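Local coordinates for protein URE2 (Lodderomyces elongisporus NRRL YB-4239, PDB 4EXJ) that is of unknown function but belongs to the glutathione S-transferase superfamily and may take part in transcription regulation, at residues Lys160-Ile163 / Val164-Ala167. Numbering follows the deposited sequence.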
ATOM      1  N   LYS B 160      -9.067 -17.998 -11.279  1.00 29.45           N
ATOM      2  CA  LYS B 160     -10.418 -17.571 -10.990  1.00 27.26           C
ATOM      3  C   LYS B 160     -10.418 -16.143 -10.456  1.00 27.39           C
ATOM      4  O   LYS B 160      -9.371 -15.614 -10.047  1.00 26.13           O
ATOM      5  CB  LYS B 160     -11.058 -18.482  -9.957  1.00 31.23           C
ATOM      6  CG  LYS B 160     -10.412 -18.389  -8.592  1.00 29.56           C
ATOM      7  CD  LYS B 160     -10.998 -19.406  -7.636  1.00 39.79           C
ATOM      8  CE  LYS B 160     -10.231 -19.452  -6.334  1.00 43.78           C
ATOM      9  NZ  LYS B 160     -10.724 -20.577  -5.495  1.00 45.06           N
ATOM     10  N   PHE B 161     -11.601 -15.546 -10.495  1.00 27.51           N
ATOM     11  CA  PHE B 161     -11.864 -14.240  -9.886  1.00 26.93           C
ATOM     12  C   PHE B 161     -11.553 -14.276  -8.383  1.00 25.03           C
ATOM     13  O   PHE B 161     -12.071 -15.124  -7.649  1.00 25.46           O
ATOM     14  CB  PHE B 161     -13.344 -13.915 -10.120  1.00 28.50           C
ATOM     15  CG  PHE B 161     -13.812 -12.590  -9.565  1.00 22.79           C
ATOM     16  CD1 PHE B 161     -14.230 -12.476  -8.247  1.00 24.02           C
ATOM     17  CD2 PHE B 161     -13.935 -11.487 -10.404  1.00 27.16           C
ATOM     18  CE1 PHE B 161     -14.710 -11.264  -7.768  1.00 25.30           C
ATOM     19  CE2 PHE B 161     -14.416 -10.279  -9.924  1.00 22.15           C
ATOM     20  CZ  PHE B 161     -14.807 -10.172  -8.623  1.00 22.96           C
ATOM     21  N   THR B 162     -10.705 -13.347  -7.918  1.00 24.89           N
ATOM     22  CA  THR B 162     -10.359 -13.276  -6.500  1.00 25.09           C
ATOM     23  C   THR B 162     -10.404 -11.851  -5.929  1.00 24.54           C
ATOM     24  O   THR B 162     -10.751 -10.876  -6.615  1.00 23.65           O
ATOM     25  CB  THR B 162      -8.915 -13.772  -6.227  1.00 26.06           C
ATOM     26  OG1 THR B 162      -7.962 -12.882  -6.830  1.00 22.77           O
ATOM     27  CG2 THR B 162      -8.713 -15.201  -6.741  1.00 27.33           C
ATOM     28  N   ILE B 163     -10.068 -11.747  -4.654  1.00 23.24           N
ATOM     29  CA  ILE B 163      -9.988 -10.437  -4.006  1.00 23.01           C
ATOM     30  C   ILE B 163      -9.028  -9.493  -4.732  1.00 24.61           C
ATOM     31  O   ILE B 163      -9.181  -8.279  -4.634  1.00 19.63           O
ATOM     32  CB  ILE B 163      -9.633 -10.522  -2.485  1.00 23.08           C
ATOM     33  CG1 ILE B 163      -8.287 -11.241  -2.266  1.00 22.73           C
ATOM     34  CG2 ILE B 163     -10.816 -11.146  -1.673  1.00 23.13           C
ATOM     35  CD1 ILE B 163      -7.889 -11.370  -0.816  1.00 23.84           C
ATOM     36  N   VAL B 164      -8.032 -10.017  -5.448  1.00 22.52           N
ATOM     37  CA  VAL B 164      -7.144  -9.128  -6.203  1.00 21.38           C
ATOM     38  C   VAL B 164      -7.912  -8.502  -7.377  1.00 24.33           C
ATOM     39  O   VAL B 164      -7.812  -7.289  -7.658  1.00 23.58           O
ATOM     40  CB  VAL B 164      -5.905  -9.866  -6.704  1.00 21.72           C
ATOM     41  CG1 VAL B 164      -5.105  -8.979  -7.664  1.00 19.59           C
ATOM     42  CG2 VAL B 164      -5.033 -10.296  -5.515  1.00 25.90           C
ATOM     43  N   ASP B 165      -8.709  -9.320  -8.059  1.00 21.68           N
ATOM     44  CA  ASP B 165      -9.571  -8.767  -9.097  1.00 24.59           C
ATOM     45  C   ASP B 165     -10.572  -7.767  -8.540  1.00 23.20           C
ATOM     46  O   ASP B 165     -10.852  -6.777  -9.200  1.00 24.48           O
ATOM     47  CB  ASP B 165     -10.302  -9.862  -9.873  1.00 25.03           C
ATOM     48  CG  ASP B 165      -9.338 -10.885 -10.450  1.00 25.16           C
ATOM     49  OD1 ASP B 165      -8.588 -10.552 -11.403  1.00 24.86           O
ATOM     50  OD2 ASP B 165      -9.306 -12.002  -9.892  1.00 26.53           O
ATOM     51  N   ILE B 166     -11.117  -8.027  -7.352  1.00 21.85           N
ATOM     52  CA  ILE B 166     -12.006  -7.047  -6.728  1.00 22.29           C
ATOM     53  C   ILE B 166     -11.251  -5.731  -6.502  1.00 21.57           C
ATOM     54  O   ILE B 166     -11.759  -4.652  -6.853  1.00 21.44           O
ATOM     55  CB  ILE B 166     -12.570  -7.550  -5.401  1.00 21.68           C
ATOM     56  CG1 ILE B 166     -13.468  -8.780  -5.626  1.00 23.90           C
ATOM     57  CG2 ILE B 166     -13.349  -6.463  -4.675  1.00 22.28           C
ATOM     58  CD1 ILE B 166     -13.893  -9.452  -4.326  1.00 26.49           C
ATOM     59  N   ALA B 167     -10.056  -5.798  -5.920  1.00 22.71           N
ATOM     60  CA  ALA B 167      -9.324  -4.556  -5.632  1.00 21.74           C
ATOM     61  C   ALA B 167      -9.093  -3.758  -6.937  1.00 21.00           C
ATOM     62  O   ALA B 167      -9.416  -2.558  -7.026  1.00 20.78           O
ATOM     63  CB  ALA B 167      -8.009  -4.856  -4.927  1.00 20.40           C
TER
HETATM   64  O   HOH W   1      -7.328 -13.546  -9.263  1.00 25.60           O
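Asp165 OD2 reaches back to the backbone N of Thr162 at the start of helix 163-179. It receives this amide through its anti lone pair, N to OD2 2.8 Å and nearly straight at 161°. The hydroxyl of Thr162, for its part, caps Val164 N, OG1 to N a longer 3.2 Å; chi1 of 66° sets it between the backbone N and the carbonyl carbon, facing the first turn. A water hydrogen-bonded to Thr162 OG1 (2.6 Å) donates to Asp165 OD2, bridging the two side chains. Thr162 as N-cap and Asp165 form a capping box, the N-capping box known from the C-terminal helical domain of glutathione S-transferases, its second bond here going to the amide of Val164 instead of that of Asp165. Asp165 OD1 bonds Trp198 NE1 and Phe156 N, so both carboxylate oxygens are engaged and the buried group is fixed in rotation. Backbone bonds follow, from Ile166 N to Thr162 O at 3.0 Å and from Ala167 N to Ile163 O. Apolar contact joins Phe161 to Ile166 as a hydrophobic staple: Ile166 CG1 meets Phe161 CE1 obliquely at 3.5 Å, while one ring face lies over Asp165 CB. Beyond, the ring stacks with Phe205 and touches Leu23 of helix 15-23.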